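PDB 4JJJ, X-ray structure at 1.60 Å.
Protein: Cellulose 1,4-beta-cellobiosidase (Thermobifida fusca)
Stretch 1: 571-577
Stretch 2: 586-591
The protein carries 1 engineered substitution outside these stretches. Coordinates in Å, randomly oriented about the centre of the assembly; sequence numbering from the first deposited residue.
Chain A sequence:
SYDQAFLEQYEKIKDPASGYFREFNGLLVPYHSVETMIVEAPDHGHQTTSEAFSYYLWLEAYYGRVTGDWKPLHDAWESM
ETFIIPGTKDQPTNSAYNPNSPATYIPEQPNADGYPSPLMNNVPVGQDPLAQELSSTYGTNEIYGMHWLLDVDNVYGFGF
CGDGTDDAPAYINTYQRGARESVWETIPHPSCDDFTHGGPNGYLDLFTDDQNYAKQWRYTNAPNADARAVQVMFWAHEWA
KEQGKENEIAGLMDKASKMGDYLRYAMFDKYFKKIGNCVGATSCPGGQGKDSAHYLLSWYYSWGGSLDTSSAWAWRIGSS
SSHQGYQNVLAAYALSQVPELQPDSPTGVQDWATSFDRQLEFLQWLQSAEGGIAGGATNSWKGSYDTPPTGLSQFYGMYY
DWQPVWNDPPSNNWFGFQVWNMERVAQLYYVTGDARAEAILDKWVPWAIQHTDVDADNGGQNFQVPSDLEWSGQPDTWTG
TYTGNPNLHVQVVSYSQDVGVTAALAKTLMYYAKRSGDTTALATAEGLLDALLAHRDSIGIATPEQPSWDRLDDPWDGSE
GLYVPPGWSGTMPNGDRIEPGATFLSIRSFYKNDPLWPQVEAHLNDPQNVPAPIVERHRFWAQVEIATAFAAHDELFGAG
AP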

# COMPACT_ATOMS: atom_id res chain seq x y z
N THR A 571 -9.89 3.97 27.32
CA THR A 571 -10.10 5.30 26.73
C THR A 571 -8.98 5.58 25.68
O THR A 571 -7.83 5.19 25.86
N MET A 572 -9.34 6.39 24.68
CA MET A 572 -8.38 6.92 23.77
C MET A 572 -7.63 8.02 24.50
O MET A 572 -8.07 8.46 25.62
N PRO A 573 -6.56 8.57 23.91
CA PRO A 573 -5.85 9.66 24.57
C PRO A 573 -6.65 10.89 24.92
O PRO A 573 -6.35 11.53 25.93
N ASN A 574 -7.64 11.23 24.12
CA ASN A 574 -8.53 12.35 24.39
C ASN A 574 -9.63 12.01 25.37
O ASN A 574 -10.55 12.86 25.59
N GLY A 575 -9.63 10.82 25.94
CA GLY A 575 -10.68 10.41 26.88
C GLY A 575 -11.90 9.73 26.24
O GLY A 575 -12.80 9.28 26.95
N ASP A 576 -11.95 9.57 24.89
CA ASP A 576 -13.06 8.93 24.28
C ASP A 576 -13.16 7.47 24.81
O ASP A 576 -12.17 6.70 24.88
N ARG A 577 -14.38 7.10 25.20
CA ARG A 577 -14.64 5.76 25.73
C ARG A 577 -14.67 4.67 24.70
O ARG A 577 -15.47 4.69 23.78
N SER A 586 -17.42 8.02 17.83
CA SER A 586 -17.27 8.18 19.26
C SER A 586 -15.88 7.91 19.80
O SER A 586 -15.50 8.44 20.89
N ILE A 587 -15.02 7.18 19.06
CA ILE A 587 -13.64 7.01 19.47
C ILE A 587 -12.69 7.88 18.65
O ILE A 587 -11.45 7.75 18.75
N ARG A 588 -13.31 8.78 17.90
CA ARG A 588 -12.59 9.84 17.12
C ARG A 588 -13.35 11.19 17.23
O ARG A 588 -13.66 11.85 16.25
N SER A 589 -13.63 11.59 18.48
CA SER A 589 -14.59 12.65 18.72
C SER A 589 -14.08 14.00 18.27
O SER A 589 -14.88 14.89 18.04
N PHE A 590 -12.80 14.09 18.08
CA PHE A 590 -12.18 15.27 17.47
C PHE A 590 -12.77 15.63 16.08
O PHE A 590 -12.62 16.73 15.60
N TYR A 591 -13.30 14.64 15.37
CA TYR A 591 -13.92 14.85 14.09
C TYR A 591 -15.02 15.84 14.13
O TYR A 591 -15.28 16.48 13.17

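The two stretches meet over a small area, 300 Å² summed over both sides, and their backbones come nearest where the CA atoms of Asp-576 and Ile-587 lie 5.2 Å apart. Most of the polar contact is concentrated around that point.

Thr-571 (chi1 p) takes no part: its CA-to-CB bond points away, and its closest approach is Thr-571 CB to Ile-587 CG2, 8.6 Å. Met-572 is the first residue to point toward stretch 2. All three chi angles are m; chi1 sets CG, which lies 3.6 Å from Ile-587 O and 4.1 Å from Ile-587 CB. The second distance is an apolar side-chain contact, made by two buried residues; Ile-587 itself is p at chi1 and t at chi2, with its CA-to-CB bond sideways.

Met-572 also opens a type I beta turn that closes at Gly-575, where Gly-575 N donates to Met-572 O at 2.8 Å. Pro-573, with a C-gamma exo ring, sits out of reach within the turn. Asn-574, by contrast, points toward stretch 2 with chi1 p. Its OD1 accepts from Asp-576 N at 2.9 Å with an angle of 157°, and its ND2 makes a weak hydrogen bond to Asp-576 OD2 at 3.0 Å, so the amide braces the carboxylate from within its own stretch. The same ND2 lies 3.3 Å from Ser-589 OG and 4.1 Å from Phe-590 CD2, the latter approach being at the ring edge, near the ring plane. Gly-575, at phi/psi 89/-1, has no side chain to contribute; a CB there would be jammed against the carbonyl O of Asn-574.

Asp-576 is the polar centre of the contact. It points toward stretch 2 with chi1 m, and its carboxylate grips Ser-589 twice: Ser-589 OG donates to Asp-576 OD1 at 2.5 Å, a very short bond, and Ser-589 N donates to Asp-576 OD2 at 2.9 Å with a nearly linear angle of 169°. The p rotamer of Ser-589, on a CA-to-CB bond that points toward stretch 1, places OG beside Asp-576 OD1, while the backbone presents N to Asp-576 OD2. Arg-588 N, although 3.4 Å from Asp-576 OD2, is not bonded to it because the angle is poor. The packing extends to Asp-576 CB, 3.2 Å from Ser-586 O.

Two waters extend this network. Water 1 lies 3.0 Å from Asp-576 OD2 and 2.7 Å from Ile-587 O, within hydrogen-bonding reach of both. Water 2 donates to Ser-586 O at 2.7 Å and, weakly, to Asp-576 OD1 at 3.3 Å.

Arg-577 contributes through its backbone. Its side chain (m, t, p, then 69°) starts sideways, but its end leads away and its nearest side-chain approach is Arg-577 CB to Ser-586 O, 6.2 Å. Arg-577 O instead lies 3.7 Å from Ile-587 CG2 and accepts from water 3 at 2.6 Å. That water is also hydrogen-bonded to Ser-586 OG at 2.7 Å, completing a solvent bridge to the p rotamer of Ser-586.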

# COMPACT_ATOMS: atom_id res chain seq x y z
CB THR A 571 -10.07 6.41 27.79
OG1 THR A 571 -8.87 6.32 28.54
CG2 THR A 571 -11.29 6.28 28.64
CB MET A 572 -9.10 7.50 22.53
CG MET A 572 -9.94 6.46 21.79
SD MET A 572 -8.96 5.20 20.90
CE MET A 572 -8.26 6.12 19.55
CB PRO A 573 -4.71 9.97 23.60
CG PRO A 573 -4.44 8.64 22.96
CD PRO A 573 -5.75 7.97 22.82
CB ASN A 574 -9.05 12.88 23.11
CG ASN A 574 -10.10 12.00 22.47
OD1 ASN A 574 -10.32 10.82 22.83
ND2 ASN A 574 -10.79 12.58 21.49
CB ASP A 576 -12.93 8.86 22.72
CG ASP A 576 -13.07 10.19 22.04
OD1 ASP A 576 -13.70 11.18 22.63
OD2 ASP A 576 -12.65 10.28 20.85
CB ARG A 577 -15.97 5.78 26.52
CG ARG A 577 -15.85 6.71 27.73
CD ARG A 577 -17.16 7.15 28.38
NE ARG A 577 -18.01 6.08 28.91
CZ ARG A 577 -17.75 5.31 29.97
NH1 ARG A 577 -16.60 5.42 30.64
NH2 ARG A 577 -18.64 4.38 30.32
CB SER A 586 -18.35 7.38 20.06
OG SER A 586 -17.96 6.05 20.21
CB ILE A 587 -13.17 5.56 19.43
CG1 ILE A 587 -13.24 4.86 18.05
CG2 ILE A 587 -14.00 4.76 20.36
CD1 ILE A 587 -12.41 3.61 17.97
CB ARG A 588 -12.45 9.42 15.64
CG ARG A 588 -11.68 8.13 15.45
CD ARG A 588 -11.76 7.73 13.99
NE ARG A 588 -11.09 6.48 13.61
CZ ARG A 588 -11.62 5.27 13.83
NH1 ARG A 588 -12.72 5.09 14.49
NH2 ARG A 588 -11.00 4.17 13.37
CB SER A 589 -15.06 12.71 20.18
OG SER A 589 -14.04 13.10 21.02
CB PHE A 590 -10.66 15.15 17.39
CG PHE A 590 -10.17 13.87 16.74
CD1 PHE A 590 -10.15 13.70 15.40
CD2 PHE A 590 -9.76 12.82 17.54
CE1 PHE A 590 -9.74 12.50 14.79
CE2 PHE A 590 -9.30 11.67 16.95
CZ PHE A 590 -9.34 11.48 15.63
CB TYR A 591 -14.29 13.61 13.35
CG TYR A 591 -13.33 13.09 12.33
CD1 TYR A 591 -12.89 13.92 11.34
CD2 TYR A 591 -13.02 11.76 12.27
CE1 TYR A 591 -12.00 13.51 10.33
CE2 TYR A 591 -12.13 11.30 11.27
CZ TYR A 591 -11.72 12.17 10.26
OH TYR A 591 -10.89 11.74 9.18
O HOH W 1 -9.88 9.61 19.98
O HOH W 2 -16.84 10.18 22.39
O HOH W 3 -17.68 5.82 22.90